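Local atomic coordinates of sulfite dehydrogenase (PDB entry 2XTS), a protein that uses a molybdenum cofactor and a partner heme c cytochrome to oxidise sulfane sulfur bound to a carrier protein, passing the electrons to the heme. Residues G180-M185 and R240-K245. Sequence-based numbering, arbitrary orientation.
Sequences GRSFPM and REETSK. With HEC (heme c), chain K.
Strand 181-184, an outermost strand of its sheet within this chain, meets the loop 240-245, the backbones coming nearest at Arg181 and Glu241, CA to CA 6.5 Å. No backbone-to-backbone bond joins them; a water bridges Gly180 O and Glu241 N. Glu242 CG is wedged between the backbone N and C (chi1 64°), and the chain then runs out straight to deliver the carboxylate to the strand. Both syn lone pairs are used: OE1 takes a nearly straight bond from Ser182 N at 2.8 Å (171°), and OE2 receives Ser182 OG at 2.7 Å. The anti lone pair of OE1 accepts Arg181 NE at 3.1 Å, a salt bridge with guanidinium and carboxylate planes almost perpendicular. Arg181, twice kinked, lays one guanidinium face against Glu241 O, while NH1 makes a salt bridge to Glu219, a cobalt ligand, and a hydrogen bond to Asn221 of the molybdenum-oxide pocket. An alanine for Glu242 would remove the carboxylate, with its three bonds to the strand and its bond from Ser239 N, and would probably loosen the loop. At the heme, Arg240 NH2 bridges the two propionates, 2.9 Å to O1A and 3.0 Å to O1D; Glu241 OE2 holds Arg240 NH1 at 2.6 Å, and Ser244 OG binds O1A. The loop joins strand 181-184 of the molybdopterin-binding domain to the heme c propionate site, where the cytochrome chain packs on Arg240 and Ser244.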
ATOM      1  N   GLY A 180      13.690  20.638 -13.465  1.00  6.03           N
ATOM      2  CA  GLY A 180      15.101  20.308 -13.364  1.00  7.11           C
ATOM      3  C   GLY A 180      15.653  20.720 -12.020  1.00  6.73           C
ATOM      4  O   GLY A 180      15.392  21.815 -11.552  1.00  7.39           O
ATOM      5  N   ARG A 181      16.434  19.825 -11.411  1.00  6.94           N
ATOM      6  CA  ARG A 181      17.067  20.062 -10.132  1.00  6.39           C
ATOM      7  C   ARG A 181      18.485  19.507 -10.130  1.00  6.61           C
ATOM      8  O   ARG A 181      18.748  18.446 -10.699  1.00  7.47           O
ATOM      9  CB  ARG A 181      16.269  19.435  -8.964  1.00  7.20           C
ATOM     10  CG  ARG A 181      14.978  20.152  -8.609  1.00  7.72           C
ATOM     11  CD  ARG A 181      15.202  21.575  -8.152  1.00  6.61           C
ATOM     12  NE  ARG A 181      16.033  21.713  -6.979  1.00  6.24           N
ATOM     13  CZ  ARG A 181      15.630  21.773  -5.718  1.00  7.05           C
ATOM     14  NH1 ARG A 181      14.360  21.683  -5.386  1.00  7.36           N
ATOM     15  NH2 ARG A 181      16.517  21.949  -4.763  1.00  8.36           N
ATOM     16  N   SER A 182      19.366  20.204  -9.409  1.00  7.08           N
ATOM     17  CA  SER A 182      20.765  19.832  -9.257  1.00  7.75           C
ATOM     18  C   SER A 182      21.032  19.104  -7.945  1.00  7.49           C
ATOM     19  O   SER A 182      20.562  19.511  -6.878  1.00  8.43           O
ATOM     20  CB  SER A 182      21.612  21.082  -9.276  1.00  8.51           C
ATOM     21  OG  SER A 182      21.410  21.827 -10.457  1.00  9.06           O
ATOM     22  N   PHE A 183      21.823  18.028  -8.017  1.00  7.33           N
ATOM     23  CA  PHE A 183      22.168  17.208  -6.855  1.00  7.47           C
ATOM     24  C   PHE A 183      23.687  17.107  -6.734  1.00  7.93           C
ATOM     25  O   PHE A 183      24.359  16.853  -7.728  1.00  8.06           O
ATOM     26  CB  PHE A 183      21.695  15.767  -7.077  1.00  7.40           C
ATOM     27  CG  PHE A 183      20.224  15.569  -7.168  1.00  8.53           C
ATOM     28  CD1 PHE A 183      19.532  15.934  -8.288  1.00  8.50           C
ATOM     29  CD2 PHE A 183      19.538  14.939  -6.149  1.00  9.73           C
ATOM     30  CE1 PHE A 183      18.159  15.710  -8.361  1.00  7.98           C
ATOM     31  CE2 PHE A 183      18.180  14.683  -6.241  1.00 11.40           C
ATOM     32  CZ  PHE A 183      17.489  15.096  -7.334  1.00 10.42           C
ATOM     33  N   PRO A 184      24.230  17.205  -5.517  1.00  8.34           N
ATOM     34  CA  PRO A 184      25.641  16.866  -5.366  1.00  8.56           C
ATOM     35  C   PRO A 184      25.868  15.375  -5.571  1.00  8.64           C
ATOM     36  O   PRO A 184      25.061  14.556  -5.143  1.00  8.48           O
ATOM     37  CB  PRO A 184      25.940  17.261  -3.921  1.00 10.10           C
ATOM     38  CG  PRO A 184      24.666  17.138  -3.232  1.00 10.92           C
ATOM     39  CD  PRO A 184      23.592  17.447  -4.209  1.00  8.62           C
ATOM     40  N   MET A 185      26.995  15.018  -6.174  1.00  9.70           N
ATOM     41  CA  MET A 185      27.257  13.619  -6.503  1.00 11.02           C
ATOM     42  C   MET A 185      27.291  12.731  -5.255  1.00 10.11           C
ATOM     43  O   MET A 185      26.890  11.587  -5.315  1.00 10.91           O
ATOM     44  CB  MET A 185      28.575  13.488  -7.289  1.00 12.23           C
ATOM     45  CG  MET A 185      28.767  12.185  -8.069  1.00 17.07           C
ATOM     46  SD  MET A 185      27.428  11.764  -9.232  1.00 23.21           S
ATOM     47  CE  MET A 185      27.257  13.255 -10.173  1.00 22.95           C
ATOM     48  N   ARG A 240      15.357  27.106 -12.412  1.00  6.94           N
ATOM     49  CA  ARG A 240      14.237  27.868 -11.844  1.00  6.89           C
ATOM     50  C   ARG A 240      13.775  27.301 -10.503  1.00  6.81           C
ATOM     51  O   ARG A 240      13.479  28.056  -9.564  1.00  7.16           O
ATOM     52  CB  ARG A 240      13.102  27.940 -12.873  1.00  7.22           C
ATOM     53  CG  ARG A 240      11.935  28.852 -12.520  1.00  6.66           C
ATOM     54  CD  ARG A 240      10.814  28.181 -11.780  1.00  8.07           C
ATOM     55  NE  ARG A 240       9.719  29.110 -11.621  1.00  7.62           N
ATOM     56  CZ  ARG A 240       8.456  28.776 -11.374  1.00  7.99           C
ATOM     57  NH1 ARG A 240       8.103  27.512 -11.224  1.00  8.76           N
ATOM     58  NH2 ARG A 240       7.543  29.718 -11.274  1.00  8.50           N
ATOM     59  N   GLU A 241      13.713  25.976 -10.439  1.00  6.61           N
ATOM     60  CA  GLU A 241      13.246  25.305  -9.238  1.00  7.36           C
ATOM     61  C   GLU A 241      14.267  25.203  -8.108  1.00  7.42           C
ATOM     62  O   GLU A 241      14.041  24.502  -7.127  1.00  7.36           O
ATOM     63  CB  GLU A 241      12.615  23.942  -9.545  1.00  7.62           C
ATOM     64  CG  GLU A 241      11.392  24.035 -10.496  1.00  8.13           C
ATOM     65  CD  GLU A 241      10.227  24.923 -10.048  1.00 11.19           C
ATOM     66  OE1 GLU A 241      10.170  25.337  -8.890  1.00 13.76           O
ATOM     67  OE2 GLU A 241       9.345  25.221 -10.888  1.00 11.61           O
ATOM     68  N   GLU A 242      15.380  25.921  -8.232  1.00  7.56           N
ATOM     69  CA  GLU A 242      16.305  26.042  -7.125  1.00  7.08           C
ATOM     70  C   GLU A 242      16.859  27.440  -6.976  1.00  7.10           C
ATOM     71  O   GLU A 242      17.780  27.651  -6.203  1.00  7.68           O
ATOM     72  CB  GLU A 242      17.389  24.971  -7.197  1.00  7.32           C
ATOM     73  CG  GLU A 242      18.282  25.073  -8.405  1.00  7.82           C
ATOM     74  CD  GLU A 242      18.946  23.758  -8.835  1.00  6.50           C
ATOM     75  OE1 GLU A 242      18.636  22.689  -8.251  1.00  8.02           O
ATOM     76  OE2 GLU A 242      19.753  23.826  -9.802  1.00  9.34           O
ATOM     77  N   THR A 243      16.209  28.407  -7.631  1.00  6.94           N
ATOM     78  CA  THR A 243      16.581  29.822  -7.560  1.00  6.63           C
ATOM     79  C   THR A 243      15.327  30.640  -7.236  1.00  6.55           C
ATOM     80  O   THR A 243      15.140  31.119  -6.113  1.00  7.31           O
ATOM     81  CB  THR A 243      17.256  30.320  -8.877  1.00  7.27           C
ATOM     82  OG1 THR A 243      16.417  30.008 -10.008  1.00  8.14           O
ATOM     83  CG2 THR A 243      18.623  29.667  -9.076  1.00  8.19           C
ATOM     84  N   SER A 244      14.446  30.777  -8.208  1.00  7.29           N
ATOM     85  CA  SER A 244      13.170  31.419  -7.982  1.00  6.52           C
ATOM     86  C   SER A 244      12.380  30.710  -6.886  1.00  6.97           C
ATOM     87  O   SER A 244      11.807  31.350  -6.013  1.00  7.25           O
ATOM     88  CB  SER A 244      12.353  31.431  -9.272  1.00  7.34           C
ATOM     89  OG  SER A 244      11.095  32.042  -9.055  1.00  8.24           O
ATOM     90  N   LYS A 245      12.337  29.386  -6.978  1.00  7.27           N
ATOM     91  CA  LYS A 245      11.578  28.541  -6.068  1.00  7.13           C
ATOM     92  C   LYS A 245      12.535  27.657  -5.285  1.00  6.43           C
ATOM     93  O   LYS A 245      13.706  27.501  -5.644  1.00  7.11           O
ATOM     94  CB  LYS A 245      10.578  27.726  -6.870  1.00  8.03           C
ATOM     95  CG  LYS A 245       9.662  28.600  -7.730  1.00  9.02           C
ATOM     96  CD  LYS A 245       8.762  29.534  -6.913  1.00 10.67           C
ATOM     97  CE  LYS A 245       7.799  30.252  -7.826  1.00 12.56           C
ATOM     98  NZ  LYS A 245       6.812  31.038  -7.077  1.00 17.58           N
TER
HETATM   99 FE   HEC K 500       4.937  32.186 -18.022  1.00  2.28          FE
HETATM  100  CHA HEC K 500       6.071  31.291 -14.949  1.00  1.88           C
HETATM  101  CHB HEC K 500       7.956  33.613 -18.705  1.00  2.18           C
HETATM  102  CHC HEC K 500       3.924  32.753 -21.169  1.00  2.16           C
HETATM  103  CHD HEC K 500       1.788  31.365 -17.143  1.00  2.26           C
HETATM  104  NA  HEC K 500       6.673  32.410 -17.025  1.00  2.17           N
HETATM  105  C1A HEC K 500       6.913  32.014 -15.731  1.00  2.09           C
HETATM  106  C2A HEC K 500       8.230  32.456 -15.329  1.00  2.38           C
HETATM  107  C3A HEC K 500       8.748  33.103 -16.382  1.00  2.29           C
HETATM  108  C4A HEC K 500       7.779  33.077 -17.454  1.00  2.33           C
HETATM  109  CMA HEC K 500      10.135  33.771 -16.512  1.00  2.58           C
HETATM  110  CAA HEC K 500       8.863  32.208 -13.935  1.00  2.68           C
HETATM  111  CBA HEC K 500       8.372  33.231 -12.912  1.00  2.83           C
HETATM  112  CGA HEC K 500       9.035  33.083 -11.573  1.00  3.00           C
HETATM  113  O1A HEC K 500       9.369  31.966 -11.170  1.00  2.80           O
HETATM  114  O2A HEC K 500       9.245  34.158 -10.966  1.00  3.46           O
HETATM  115  NB  HEC K 500       5.775  32.968 -19.630  1.00  2.19           N
HETATM  116  C1B HEC K 500       7.055  33.500 -19.743  1.00  2.50           C
HETATM  117  C2B HEC K 500       7.326  33.774 -21.138  1.00  2.40           C
HETATM  118  C3B HEC K 500       6.193  33.567 -21.824  1.00  2.47           C
HETATM  119  C4B HEC K 500       5.223  33.034 -20.899  1.00  1.93           C
HETATM  120  CMB HEC K 500       8.630  34.443 -21.616  1.00  2.83           C
HETATM  121  CAB HEC K 500       5.960  33.707 -23.321  1.00  2.74           C
HETATM  122  CBB HEC K 500       7.047  32.915 -24.102  1.00  3.15           C
HETATM  123  NC  HEC K 500       3.156  32.074 -18.971  1.00  2.16           N
HETATM  124  C1C HEC K 500       2.945  32.397 -20.277  1.00  2.30           C
HETATM  125  C2C HEC K 500       1.544  32.236 -20.574  1.00  2.57           C
HETATM  126  C3C HEC K 500       0.944  31.838 -19.445  1.00  2.86           C
HETATM  127  C4C HEC K 500       1.950  31.787 -18.419  1.00  2.14           C
HETATM  128  CMC HEC K 500       0.910  32.462 -21.964  1.00  3.07           C
HETATM  129  CAC HEC K 500      -0.523  31.572 -19.109  1.00  3.56           C
HETATM  130  CBC HEC K 500      -1.376  30.772 -20.026  1.00  3.09           C
HETATM  131  ND  HEC K 500       4.098  31.450 -16.352  1.00  2.18           N
HETATM  132  C1D HEC K 500       2.776  31.062 -16.245  1.00  2.04           C
HETATM  133  C2D HEC K 500       2.555  30.365 -15.005  1.00  2.35           C
HETATM  134  C3D HEC K 500       3.876  30.317 -14.350  1.00  2.30           C
HETATM  135  C4D HEC K 500       4.772  31.019 -15.217  1.00  2.26           C
HETATM  136  CMD HEC K 500       1.295  29.696 -14.470  1.00  2.92           C
HETATM  137  CAD HEC K 500       4.169  29.648 -13.019  1.00  2.54           C
HETATM  138  CBD HEC K 500       4.554  28.192 -13.269  1.00  2.57           C
HETATM  139  CGD HEC K 500       4.927  27.457 -12.014  1.00  2.69           C
HETATM  140  O1D HEC K 500       5.103  28.092 -10.942  1.00  3.33           O
HETATM  141  O2D HEC K 500       5.149  26.234 -12.116  1.00  3.05           O
HETATM  142  O   HOH W   1      14.006  24.004 -12.694  1.00  9.88           O
HETATM  143  O   HOH W   2      19.293  21.686  -5.794  1.00  9.04           O